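Local coordinates for protein aldo-keto reductase family 1, member B4 (Aldose reductase) (Schistosoma japonicum, PDB 4HBK) that probably reduces aldehydes, among them the open-chain form of sugars, to alcohols at the expense of NADPH, as an aldose reductase of the aldo-keto reductase family, at residues A63-A68 and G89-N94; D77-Y82 and L142-V147; K124-T129 and N136-Y141; L263-R268 and H315-E320; T328-Q331 and E337-F340. All coordinates share one frame; numbering follows the deposited sequence.

Contact 1 of 5, residues A63-A68 and G89-N94; sequences AAVKKA and GEALEN
The flat group between V65 and the A91–L92 turn is a backbone one: the peptide plane joining A91 to L92 has V65 CG1 over one face, almost straight above L92 N at 4.1 Å. Beside this plane lies the methyl of A91, whose CB packs 4.2 Å from V65 CB, so the valine straddles the small A91 side chain and the backbone behind it. V65 CG1 stands trans to its own backbone N (chi1 164°), and that turn of the valine sends this branch across to the neighbouring helix; CG2 is farther from A91. The pair joins helices 60-71 and 85-98, successive outer helices of the (beta/alpha)8 barrel, which follow strands 51-52 and 75-77 of its wall. Both V65 and L92 also rest on L76 of strand 75-77, and the L92 side chain packs on L135 as well. The polar ends point to other partners: K66 NZ forms a salt bridge with E70 in its own helix, and E93 OE1 forms one with R134.

Contact 2 of 5, residues D77-Y82 and L142-V147; sequences DCAYVY and LIHWPV
Water 1 is gripped from both segments: H144 ND1 lies 2.8 Å from its oxygen, and V81 N donates to the same oxygen over 3.1 Å. It sits in the plane of the H144 ring, at the edge. The contact lies at the C-terminal mouth of the (beta/alpha)8 barrel, where aldo-keto reductases keep their active site; Y82 is the predicted proton donor and H144 a predicted substrate-binding residue. Water 2 links these two, 3.1 Å from Y82 OH and 3.3 Å from H144 NE2, while the direct gap from Y82 OH to H144 NE2 is 4.5 Å, with the hydroxyl near the imidazole plane. Y82 OH is also hydrogen-bonded to K291. D77 OD2 makes a salt bridge with K111, predicted to lower the pKa of the tyrosine, and C78 O takes a hydrogen bond from the same NZ; residues 77-78 thus probably help to position that lysine. Apolar groups also meet the imidazole at CE1. A79 CB stands 3.6 Å from H144 CE1, and W113 packs edge-to-face with the ring. With chi1 of V81 at 69°, CG1 is tucked between its backbone N and carbonyl carbon; it approaches the histidine obliquely, 3.5 Å from H144 CE1, and the same methyl overlies one face of the Y82 ring, toward the rim.

Contact 3 of 5, residues K124-T129 and N136-Y141; sequences KACEET and NYLDLY
C126 and Y141 are brought together by two extended first torsions: C126 SG lies trans to its backbone N (chi1 -173°), and the ring of Y141 leaves its strand in a similar way (chi1 -159°). They meet within a beta-alpha-beta unit of the (beta/alpha)8 barrel, in which helix 119-133 packs on strand 138-143, the strand that follows it. The thiol comes down over one face of the tyrosine, SG 4.2 Å from the ring centroid and 22° off the ring normal, shifted toward the rim. This is a cysteine sulfur-aromatic contact. C126 CB supports it from the hydroxyl end, 3.7 Å from Y141 CE2. The phenol oxygen reaches far enough to meet the helix backbone, with Y141 OH 3.4 Å from C126 CA; C126 N is near it too, but the angle is too poor for a hydrogen bond. L138, just before the corner in the chain at D139, also points to the helix: its CD1 fits between two helix residues, 4.2 Å from C126 SG and 4.1 Å from T129 CG2, and the T129 and L138 side chains cross nearly at a right angle. V187 of the next strand and L181 of helix 171-183 also pack on C126 and Y141. The polar ends are joined through water 3, which lies at the edge of the Y141 ring, in its plane. This water donates to T129 OG1, which is also hydrogen-bonded to E85, and its oxygen is 2.7 Å from Y141 OH.

Contact 4 of 5, residues L263-R268 and H315-E320; sequences LEIAHR and HELNTE
E264 meets E316 at the outer border of the contact, where the two carboxylates stand close without bonding, E264 OE2 4.2 Å from E316 OE2. Like charges there probably repel or are screened by solvent, since E264 is exposed. One residue on, I265 carries the packing. CG1 lies beside the backbone N (chi1 -61°) and the extended second torsion (167°) carries CD1 to the other helix, where it meets L317 tip to tip at 3.9 Å from L317 CG, with both L317 methyls only slightly farther from it. The same CD1 lies 3.9 Å from E316 OE1, the glutamate chain sliding past the isoleucine in the opposite sense with this oxygen alongside its end. At the end of the segment R268 forms a salt bridge with E313, while R268 NH1 stays 5.3 Å from E316 OE1, which may partly offset the two nearby carboxylates. V276 of helix 273-283 backs I265, and L309 packs on I265 and L317. The axes of the short segments run antiparallel at 163°, 11.7 Å apart. Helix 260-269, between strand 237-241 and helix 273-283, and helix 311-319, after helix 295-302, fit the two extra helices that aldo-keto reductases add to the (beta/alpha)8 barrel.

Contact 5 of 5, residues T328-Q331 and E337-F340; sequences TLLQ and EYPF
Y338 points its ring edge-on at the backbone of T328, so that T328 O lies in the plane of the phenol and accepts a hydrogen bond from Y338 OH at 2.6 Å. The bond lies in the carbonyl plane, with a C=O···O angle of 145°. F340 turns an edge to the same oxygen, F340 CD2 3.9 Å from T328 O, so two aromatic rims converge on one carbonyl. Behind it, P339 CG lies over the centre of one F340 face, and R325 makes a cation-pi contact with that ring. The phenol takes its place because the Y338 ring stands trans to its backbone N (chi1 175°), extended toward residues 328-331. There L330 and Y338 cross obliquely, with L330 CD2 3.9 Å from Y338 OH, and L329 O lies 3.6 Å from Y338 CE1. Both segments belong to the loop after helix 311-319, the C-terminal tail that in aldo-keto reductases commonly borders the substrate pocket; L329 also touches W145. Since Y338 OH is the hydrogen-bond donor to T328 O, the bond fixes the rotation of the phenol hydroxyl, satisfies the backbone carbonyl and ties the two arms of the tail through one directional link.

In the fold
Contacts 1, 2 and 3 lie in the first half of the barrel, between strands 51-52 and 138-143: contacts 2 and 3 share strand 138-143 and touch where Y80 CE1 meets E128 CG at 3.5 Å, their centres 12 Å apart. Contact 1 lies about 7 Å, nearest atoms, from each of them, and the V65 side chain is about 11 Å from that of Y82. Contact 2 holds the predicted proton donor Y82 and the predicted substrate-binding H144. Contact 5 adjoins it, W145 CZ3 lying 3.7 Å from F340 CE2, and brings the L329 side chain to about 8 Å from that of H144. Contact 4 is remote, its centre 32 Å from that of contact 2.

Contact 1 of 5, residues A63-A68 and G89-N94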
# COMPACT_ATOMS: atom_id res chain seq x y z
N ALA A 63 7.09 18.10 0.48
CA ALA A 63 6.37 18.98 -0.43
C ALA A 63 5.22 18.24 -1.12
O ALA A 63 4.14 18.82 -1.35
CB ALA A 63 7.31 19.58 -1.46
N ALA A 64 5.44 16.97 -1.44
CA ALA A 64 4.40 16.12 -2.02
C ALA A 64 3.21 15.97 -1.07
O ALA A 64 2.06 16.05 -1.49
CB ALA A 64 4.96 14.76 -2.40
N VAL A 65 3.49 15.77 0.22
CA VAL A 65 2.42 15.60 1.20
C VAL A 65 1.51 16.84 1.24
O VAL A 65 0.30 16.76 1.08
CB VAL A 65 2.97 15.24 2.60
CG1 VAL A 65 1.92 15.46 3.68
CG2 VAL A 65 3.48 13.80 2.62
N LYS A 66 2.13 18.00 1.43
CA LYS A 66 1.43 19.28 1.40
C LYS A 66 0.65 19.50 0.09
O LYS A 66 -0.50 19.91 0.13
CB LYS A 66 2.44 20.42 1.59
CG LYS A 66 1.85 21.81 1.71
CD LYS A 66 2.99 22.81 1.90
CE LYS A 66 2.50 24.17 2.34
NZ LYS A 66 1.79 24.85 1.24
N LYS A 67 1.27 19.22 -1.05
CA LYS A 67 0.59 19.42 -2.33
C LYS A 67 -0.61 18.50 -2.44
O LYS A 67 -1.72 18.94 -2.75
CB LYS A 67 1.56 19.20 -3.50
CG LYS A 67 0.92 19.25 -4.89
CD LYS A 67 0.40 20.64 -5.24
CE LYS A 67 1.47 21.71 -5.06
NZ LYS A 67 1.05 23.02 -5.61
N ALA A 68 -0.39 17.21 -2.16
CA ALA A 68 -1.49 16.25 -2.16
C ALA A 68 -2.68 16.71 -1.33
O ALA A 68 -3.83 16.61 -1.77
CB ALA A 68 -1.01 14.89 -1.67
N GLY A 89 5.88 13.26 8.76
CA GLY A 89 5.24 13.71 9.98
C GLY A 89 5.24 15.23 10.12
O GLY A 89 4.23 15.81 10.52
N GLU A 90 6.36 15.86 9.80
CA GLU A 90 6.46 17.32 9.95
C GLU A 90 5.61 18.03 8.91
O GLU A 90 4.83 18.93 9.24
CB GLU A 90 7.91 17.78 9.83
CG GLU A 90 8.10 19.26 10.11
CD GLU A 90 9.55 19.70 9.98
OE1 GLU A 90 9.97 20.59 10.75
OE2 GLU A 90 10.26 19.18 9.09
N ALA A 91 5.75 17.62 7.65
CA ALA A 91 4.94 18.19 6.59
C ALA A 91 3.45 18.02 6.90
O ALA A 91 2.66 18.94 6.73
CB ALA A 91 5.29 17.56 5.24
N LEU A 92 3.09 16.84 7.40
CA LEU A 92 1.70 16.54 7.76
C LEU A 92 1.20 17.49 8.85
O LEU A 92 0.09 18.02 8.78
CB LEU A 92 1.57 15.10 8.26
CG LEU A 92 0.25 14.36 8.06
CD1 LEU A 92 -0.06 13.42 9.23
CD2 LEU A 92 -0.89 15.33 7.83
N GLU A 93 2.01 17.67 9.89
CA GLU A 93 1.58 18.46 11.03
C GLU A 93 1.38 19.91 10.61
O GLU A 93 0.42 20.56 11.03
CB GLU A 93 2.62 18.38 12.15
CG GLU A 93 2.24 19.14 13.41
CD GLU A 93 3.26 18.90 14.50
OE1 GLU A 93 4.38 19.45 14.41
OE2 GLU A 93 2.96 18.12 15.44
N ASN A 94 2.27 20.41 9.77
CA ASN A 94 2.15 21.77 9.30
C ASN A 94 0.95 21.94 8.38
O ASN A 94 0.26 22.96 8.44
CB ASN A 94 3.44 22.23 8.63
CG ASN A 94 4.58 22.41 9.62
OD1 ASN A 94 4.34 22.66 10.80
ND2 ASN A 94 5.82 22.29 9.14

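Contact 2 of 5, residues D77-Y82 and L142-V147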
# COMPACT_ATOMS: atom_id res chain seq x y z
N ASP A 77 -0.03 6.99 2.21
CA ASP A 77 0.50 5.64 2.40
C ASP A 77 2.01 5.68 2.66
O ASP A 77 2.77 6.09 1.80
CB ASP A 77 0.19 4.76 1.19
CG ASP A 77 0.70 3.34 1.34
OD1 ASP A 77 -0.07 2.47 1.81
OD2 ASP A 77 1.86 3.08 0.98
N CYS A 78 2.42 5.26 3.85
CA CYS A 78 3.81 5.44 4.27
C CYS A 78 4.47 4.10 4.57
O CYS A 78 3.83 3.05 4.53
CB CYS A 78 3.90 6.34 5.51
SG CYS A 78 2.91 7.88 5.43
N ALA A 79 5.76 4.12 4.87
CA ALA A 79 6.44 2.91 5.29
C ALA A 79 7.73 3.23 6.02
O ALA A 79 8.46 4.16 5.65
CB ALA A 79 6.68 1.95 4.11
N TYR A 80 8.00 2.47 7.07
CA TYR A 80 9.19 2.66 7.87
C TYR A 80 10.42 2.56 6.98
O TYR A 80 11.38 3.30 7.14
CB TYR A 80 9.26 1.58 8.95
CG TYR A 80 10.46 1.69 9.85
CD1 TYR A 80 10.36 2.30 11.10
CD2 TYR A 80 11.69 1.17 9.47
CE1 TYR A 80 11.46 2.39 11.94
CE2 TYR A 80 12.79 1.26 10.31
CZ TYR A 80 12.67 1.87 11.54
OH TYR A 80 13.77 1.96 12.37
N VAL A 81 10.37 1.63 6.03
CA VAL A 81 11.56 1.28 5.25
C VAL A 81 12.02 2.39 4.29
O VAL A 81 13.15 2.36 3.82
CB VAL A 81 11.36 -0.02 4.45
CG1 VAL A 81 10.35 0.19 3.34
CG2 VAL A 81 12.68 -0.50 3.88
N TYR A 82 11.15 3.35 3.98
CA TYR A 82 11.54 4.44 3.08
C TYR A 82 12.35 5.48 3.83
O TYR A 82 12.91 6.40 3.23
CB TYR A 82 10.31 5.09 2.46
CG TYR A 82 9.48 4.13 1.65
CD1 TYR A 82 10.08 3.29 0.71
CD2 TYR A 82 8.11 4.05 1.81
CE1 TYR A 82 9.33 2.41 -0.03
CE2 TYR A 82 7.35 3.17 1.07
CZ TYR A 82 7.97 2.34 0.15
OH TYR A 82 7.23 1.46 -0.60
N LEU A 142 0.33 -2.31 8.16
CA LEU A 142 0.45 -3.53 7.39
C LEU A 142 1.74 -4.25 7.67
O LEU A 142 2.78 -3.63 7.87
CB LEU A 142 0.45 -3.20 5.89
CG LEU A 142 -0.69 -2.37 5.33
CD1 LEU A 142 -0.52 -2.24 3.82
CD2 LEU A 142 -2.03 -3.01 5.69
N ILE A 143 1.71 -5.58 7.65
CA ILE A 143 2.96 -6.32 7.58
C ILE A 143 3.52 -6.16 6.16
O ILE A 143 2.88 -6.54 5.18
CB ILE A 143 2.76 -7.79 7.93
CG1 ILE A 143 2.13 -7.92 9.32
CG2 ILE A 143 4.10 -8.53 7.87
CD1 ILE A 143 2.03 -9.34 9.82
N HIS A 144 4.72 -5.59 6.05
CA HIS A 144 5.23 -5.16 4.74
C HIS A 144 5.47 -6.32 3.76
O HIS A 144 5.18 -6.20 2.57
CB HIS A 144 6.51 -4.34 4.90
CG HIS A 144 6.72 -3.34 3.81
ND1 HIS A 144 7.15 -2.05 4.07
CD2 HIS A 144 6.59 -3.43 2.47
CE1 HIS A 144 7.28 -1.39 2.93
NE2 HIS A 144 6.95 -2.21 1.94
N TRP A 145 6.00 -7.43 4.29
CA TRP A 145 6.31 -8.65 3.53
C TRP A 145 6.07 -9.84 4.45
O TRP A 145 6.06 -9.68 5.67
CB TRP A 145 7.79 -8.66 3.08
CG TRP A 145 8.11 -7.68 1.98
CD1 TRP A 145 8.57 -6.40 2.13
CD2 TRP A 145 7.99 -7.90 0.57
NE1 TRP A 145 8.74 -5.81 0.89
CE2 TRP A 145 8.40 -6.72 -0.08
CE3 TRP A 145 7.59 -8.99 -0.21
CZ2 TRP A 145 8.39 -6.58 -1.47
CZ3 TRP A 145 7.59 -8.86 -1.59
CH2 TRP A 145 7.98 -7.66 -2.21
N PRO A 146 5.86 -11.03 3.87
CA PRO A 146 5.81 -12.31 4.60
C PRO A 146 7.20 -12.92 4.88
O PRO A 146 7.30 -14.05 5.38
CB PRO A 146 5.05 -13.25 3.65
CG PRO A 146 4.92 -12.51 2.33
CD PRO A 146 5.61 -11.19 2.43
N VAL A 147 8.26 -12.17 4.58
CA VAL A 147 9.63 -12.68 4.72
C VAL A 147 10.44 -11.94 5.80
O VAL A 147 10.93 -10.84 5.56
CB VAL A 147 10.40 -12.60 3.39
CG1 VAL A 147 11.87 -13.04 3.59
CG2 VAL A 147 9.72 -13.44 2.32
O HOH W 1 8.24 -0.68 6.22
O HOH W 2 7.90 -1.50 -1.12

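Contact 3 of 5, residues K124-T129 and N136-Y141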
# COMPACT_ATOMS: atom_id res chain seq x y z
N LYS A 124 7.69 -1.58 19.60
CA LYS A 124 8.62 -0.46 19.50
C LYS A 124 8.69 0.09 18.09
O LYS A 124 8.83 1.29 17.90
CB LYS A 124 10.01 -0.85 20.02
CG LYS A 124 10.04 -1.13 21.52
CD LYS A 124 11.46 -1.32 22.06
CE LYS A 124 11.46 -1.49 23.59
NZ LYS A 124 10.99 -0.26 24.31
N ALA A 125 8.61 -0.79 17.09
CA ALA A 125 8.67 -0.34 15.71
C ALA A 125 7.47 0.55 15.40
O ALA A 125 7.60 1.58 14.75
CB ALA A 125 8.73 -1.52 14.75
N CYS A 126 6.30 0.13 15.87
CA CYS A 126 5.10 0.93 15.66
C CYS A 126 5.22 2.27 16.37
O CYS A 126 4.92 3.32 15.80
CB CYS A 126 3.85 0.19 16.15
SG CYS A 126 2.30 1.05 15.74
N GLU A 127 5.68 2.23 17.62
CA GLU A 127 5.82 3.43 18.43
C GLU A 127 6.80 4.39 17.80
O GLU A 127 6.63 5.61 17.89
CB GLU A 127 6.28 3.06 19.85
CG GLU A 127 5.19 2.40 20.69
CD GLU A 127 5.66 1.98 22.08
OE1 GLU A 127 4.81 1.85 22.98
OE2 GLU A 127 6.87 1.77 22.26
N GLU A 128 7.83 3.84 17.17
CA GLU A 128 8.84 4.62 16.50
C GLU A 128 8.26 5.33 15.28
O GLU A 128 8.44 6.53 15.10
CB GLU A 128 10.00 3.71 16.07
CG GLU A 128 10.83 4.22 14.90
CD GLU A 128 12.07 4.97 15.35
OE1 GLU A 128 11.95 5.81 16.27
OE2 GLU A 128 13.16 4.70 14.79
N THR A 129 7.56 4.57 14.45
CA THR A 129 6.85 5.12 13.30
C THR A 129 5.89 6.24 13.73
O THR A 129 5.85 7.30 13.12
CB THR A 129 6.10 3.98 12.54
OG1 THR A 129 7.01 3.34 11.63
CG2 THR A 129 4.89 4.52 11.77
N ASN A 136 -0.70 9.97 17.22
CA ASN A 136 -0.98 9.14 18.38
C ASN A 136 -1.48 7.77 17.98
O ASN A 136 -1.42 6.83 18.77
CB ASN A 136 -1.97 9.81 19.32
CG ASN A 136 -1.50 11.17 19.77
OD1 ASN A 136 -0.38 11.34 20.23
ND2 ASN A 136 -2.35 12.17 19.59
N TYR A 137 -1.96 7.65 16.75
CA TYR A 137 -2.42 6.37 16.22
C TYR A 137 -2.32 6.35 14.70
O TYR A 137 -2.25 7.41 14.06
CB TYR A 137 -3.87 6.09 16.64
CG TYR A 137 -4.87 6.99 15.96
CD1 TYR A 137 -5.43 6.65 14.74
CD2 TYR A 137 -5.24 8.21 16.54
CE1 TYR A 137 -6.34 7.48 14.11
CE2 TYR A 137 -6.15 9.05 15.92
CZ TYR A 137 -6.69 8.69 14.71
OH TYR A 137 -7.61 9.52 14.10
N LEU A 138 -2.31 5.15 14.12
CA LEU A 138 -2.31 4.96 12.68
C LEU A 138 -3.68 4.45 12.29
O LEU A 138 -4.31 3.72 13.05
CB LEU A 138 -1.25 3.93 12.26
CG LEU A 138 0.23 4.23 12.53
CD1 LEU A 138 1.12 3.02 12.26
CD2 LEU A 138 0.69 5.41 11.67
N ASP A 139 -4.17 4.84 11.12
CA ASP A 139 -5.42 4.28 10.64
C ASP A 139 -5.22 2.84 10.19
O ASP A 139 -6.11 2.00 10.38
CB ASP A 139 -6.00 5.13 9.52
CG ASP A 139 -6.46 6.48 10.02
OD1 ASP A 139 -7.60 6.56 10.51
OD2 ASP A 139 -5.67 7.45 9.93
N LEU A 140 -4.06 2.56 9.61
CA LEU A 140 -3.78 1.24 9.06
C LEU A 140 -2.29 0.90 9.20
O LEU A 140 -1.43 1.75 8.95
CB LEU A 140 -4.22 1.18 7.58
CG LEU A 140 -4.08 -0.15 6.84
CD1 LEU A 140 -4.82 -1.25 7.58
CD2 LEU A 140 -4.50 -0.08 5.35
N TYR A 141 -2.00 -0.33 9.61
CA TYR A 141 -0.63 -0.79 9.79
C TYR A 141 -0.52 -2.18 9.17
O TYR A 141 -1.20 -3.11 9.61
CB TYR A 141 -0.29 -0.85 11.28
CG TYR A 141 1.20 -0.83 11.64
CD1 TYR A 141 2.09 0.02 10.98
CD2 TYR A 141 1.68 -1.63 12.67
CE1 TYR A 141 3.46 0.05 11.34
CE2 TYR A 141 3.02 -1.61 13.03
CZ TYR A 141 3.91 -0.78 12.38
OH TYR A 141 5.23 -0.79 12.77
O HOH W 3 6.66 0.69 11.05

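Contact 4 of 5, residues L263-R268 and H315-E320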
# COMPACT_ATOMS: atom_id res chain seq x y z
N LEU A 263 -4.11 4.67 -24.60
CA LEU A 263 -4.18 6.00 -25.21
C LEU A 263 -5.52 6.22 -25.93
O LEU A 263 -6.14 7.28 -25.81
CB LEU A 263 -3.00 6.19 -26.17
CG LEU A 263 -1.67 6.49 -25.48
CD1 LEU A 263 -0.48 6.33 -26.42
CD2 LEU A 263 -1.67 7.90 -24.91
N GLU A 264 -5.98 5.21 -26.65
CA GLU A 264 -7.28 5.29 -27.29
C GLU A 264 -8.37 5.60 -26.27
O GLU A 264 -9.16 6.52 -26.47
CB GLU A 264 -7.60 3.98 -28.00
CG GLU A 264 -6.76 3.78 -29.23
CD GLU A 264 -6.88 2.37 -29.78
OE1 GLU A 264 -6.15 2.06 -30.75
OE2 GLU A 264 -7.69 1.58 -29.24
N ILE A 265 -8.40 4.84 -25.18
CA ILE A 265 -9.44 5.01 -24.17
C ILE A 265 -9.35 6.38 -23.48
O ILE A 265 -10.36 7.02 -23.23
CB ILE A 265 -9.43 3.86 -23.14
CG1 ILE A 265 -9.69 2.52 -23.83
CG2 ILE A 265 -10.44 4.11 -22.04
CD1 ILE A 265 -9.40 1.31 -22.97
N ALA A 266 -8.14 6.81 -23.16
CA ALA A 266 -7.91 8.17 -22.66
C ALA A 266 -8.43 9.23 -23.64
O ALA A 266 -9.06 10.21 -23.23
CB ALA A 266 -6.43 8.39 -22.40
N HIS A 267 -8.16 9.05 -24.93
CA HIS A 267 -8.63 10.01 -25.92
C HIS A 267 -10.15 10.04 -25.98
O HIS A 267 -10.75 11.11 -26.04
CB HIS A 267 -8.10 9.68 -27.32
CG HIS A 267 -8.54 10.65 -28.37
ND1 HIS A 267 -8.19 11.98 -28.35
CD2 HIS A 267 -9.32 10.48 -29.46
CE1 HIS A 267 -8.73 12.60 -29.39
NE2 HIS A 267 -9.42 11.71 -30.08
N ARG A 268 -10.76 8.86 -25.96
CA ARG A 268 -12.20 8.76 -26.07
C ARG A 268 -12.87 9.51 -24.93
O ARG A 268 -13.90 10.17 -25.13
CB ARG A 268 -12.63 7.29 -26.05
CG ARG A 268 -14.12 7.06 -26.19
CD ARG A 268 -14.38 5.57 -26.30
NE ARG A 268 -13.51 4.95 -27.29
CZ ARG A 268 -12.98 3.73 -27.17
NH1 ARG A 268 -13.24 3.00 -26.09
NH2 ARG A 268 -12.19 3.25 -28.13
N HIS A 315 -12.68 -4.66 -20.35
CA HIS A 315 -12.27 -5.95 -20.89
C HIS A 315 -11.03 -5.83 -21.77
O HIS A 315 -10.13 -6.67 -21.70
CB HIS A 315 -13.41 -6.59 -21.69
CG HIS A 315 -13.11 -7.96 -22.20
ND1 HIS A 315 -12.83 -8.22 -23.52
CD2 HIS A 315 -13.01 -9.15 -21.56
CE1 HIS A 315 -12.59 -9.51 -23.68
NE2 HIS A 315 -12.70 -10.10 -22.50
N GLU A 316 -10.99 -4.79 -22.59
CA GLU A 316 -9.87 -4.57 -23.49
C GLU A 316 -8.56 -4.44 -22.72
O GLU A 316 -7.57 -5.08 -23.05
CB GLU A 316 -10.07 -3.34 -24.37
CG GLU A 316 -8.95 -3.16 -25.38
CD GLU A 316 -9.19 -2.03 -26.38
OE1 GLU A 316 -9.87 -1.04 -26.04
OE2 GLU A 316 -8.70 -2.15 -27.52
N LEU A 317 -8.56 -3.61 -21.68
CA LEU A 317 -7.37 -3.44 -20.85
C LEU A 317 -6.92 -4.78 -20.28
O LEU A 317 -5.73 -5.10 -20.30
CB LEU A 317 -7.61 -2.41 -19.74
CG LEU A 317 -7.79 -0.97 -20.24
CD1 LEU A 317 -8.34 -0.05 -19.16
CD2 LEU A 317 -6.48 -0.43 -20.76
N ASN A 318 -7.86 -5.59 -19.80
CA ASN A 318 -7.52 -6.92 -19.29
C ASN A 318 -6.91 -7.84 -20.34
O ASN A 318 -5.87 -8.44 -20.11
CB ASN A 318 -8.73 -7.58 -18.62
CG ASN A 318 -9.02 -7.01 -17.23
OD1 ASN A 318 -8.11 -6.87 -16.40
ND2 ASN A 318 -10.28 -6.66 -16.98
N THR A 319 -7.54 -7.93 -21.51
CA THR A 319 -7.03 -8.83 -22.54
C THR A 319 -5.68 -8.39 -23.14
O THR A 319 -4.92 -9.23 -23.65
CB THR A 319 -8.07 -9.10 -23.66
OG1 THR A 319 -8.27 -7.92 -24.44
CG2 THR A 319 -9.40 -9.52 -23.06
N GLU A 320 -5.38 -7.10 -23.06
CA GLU A 320 -4.11 -6.57 -23.58
C GLU A 320 -2.96 -6.62 -22.57
O GLU A 320 -1.81 -6.29 -22.89
CB GLU A 320 -4.29 -5.13 -24.08
CG GLU A 320 -5.29 -5.00 -25.22
CD GLU A 320 -4.82 -5.68 -26.49
OE1 GLU A 320 -3.60 -5.93 -26.62
OE2 GLU A 320 -5.68 -5.97 -27.35

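Contact 5 of 5, residues T328-Q331 and E337-F340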
# COMPACT_ATOMS: atom_id res chain seq x y z
N THR A 328 9.49 -8.11 -7.76
CA THR A 328 9.73 -9.52 -7.49
C THR A 328 10.63 -9.78 -6.28
O THR A 328 10.70 -10.91 -5.80
CB THR A 328 10.34 -10.21 -8.72
OG1 THR A 328 11.57 -9.54 -9.06
CG2 THR A 328 9.39 -10.17 -9.90
N LEU A 329 11.34 -8.76 -5.83
CA LEU A 329 12.29 -8.89 -4.73
C LEU A 329 13.00 -10.27 -4.67
O LEU A 329 12.93 -10.97 -3.66
CB LEU A 329 11.58 -8.62 -3.40
CG LEU A 329 12.29 -7.83 -2.29
CD1 LEU A 329 13.76 -8.23 -2.10
CD2 LEU A 329 12.17 -6.36 -2.55
N LEU A 330 13.69 -10.65 -5.74
CA LEU A 330 14.28 -11.99 -5.86
C LEU A 330 15.27 -12.33 -4.76
O LEU A 330 15.51 -13.50 -4.51
CB LEU A 330 14.99 -12.13 -7.20
CG LEU A 330 14.08 -12.15 -8.43
CD1 LEU A 330 14.93 -12.17 -9.70
CD2 LEU A 330 13.15 -13.34 -8.39
N GLN A 331 15.86 -11.33 -4.13
CA GLN A 331 16.82 -11.61 -3.06
C GLN A 331 16.18 -12.32 -1.87
O GLN A 331 16.89 -12.82 -1.00
CB GLN A 331 17.51 -10.30 -2.64
CG GLN A 331 18.72 -9.94 -3.50
CD GLN A 331 20.01 -10.53 -2.95
OE1 GLN A 331 20.59 -10.02 -1.97
NE2 GLN A 331 20.47 -11.62 -3.56
N GLU A 337 8.84 -18.52 2.98
CA GLU A 337 7.61 -17.75 2.78
C GLU A 337 7.72 -16.72 1.66
O GLU A 337 6.95 -15.77 1.62
CB GLU A 337 7.19 -17.04 4.08
CG GLU A 337 6.89 -17.97 5.23
CD GLU A 337 5.72 -18.88 4.93
OE1 GLU A 337 4.90 -18.53 4.05
OE2 GLU A 337 5.63 -19.96 5.55
N TYR A 338 8.69 -16.90 0.76
CA TYR A 338 8.74 -16.02 -0.40
C TYR A 338 7.40 -16.18 -1.10
O TYR A 338 6.97 -17.30 -1.36
CB TYR A 338 9.90 -16.40 -1.32
CG TYR A 338 9.93 -15.61 -2.60
CD1 TYR A 338 10.34 -14.28 -2.59
CD2 TYR A 338 9.54 -16.17 -3.81
CE1 TYR A 338 10.36 -13.54 -3.75
CE2 TYR A 338 9.57 -15.44 -4.98
CZ TYR A 338 9.97 -14.12 -4.94
OH TYR A 338 10.00 -13.39 -6.09
N PRO A 339 6.70 -15.06 -1.35
CA PRO A 339 5.28 -15.14 -1.74
C PRO A 339 4.98 -15.43 -3.21
O PRO A 339 3.85 -15.82 -3.51
CB PRO A 339 4.74 -13.74 -1.36
CG PRO A 339 5.92 -12.85 -1.46
CD PRO A 339 7.09 -13.69 -0.97
N PHE A 340 5.94 -15.27 -4.12
CA PHE A 340 5.60 -15.20 -5.54
C PHE A 340 5.92 -16.46 -6.35
O PHE A 340 5.85 -16.45 -7.59
CB PHE A 340 6.25 -13.98 -6.19
CG PHE A 340 5.91 -12.68 -5.52
CD1 PHE A 340 4.64 -12.45 -5.01
CD2 PHE A 340 6.86 -11.67 -5.41
CE1 PHE A 340 4.33 -11.25 -4.39
CE2 PHE A 340 6.55 -10.47 -4.81
CZ PHE A 340 5.29 -10.26 -4.29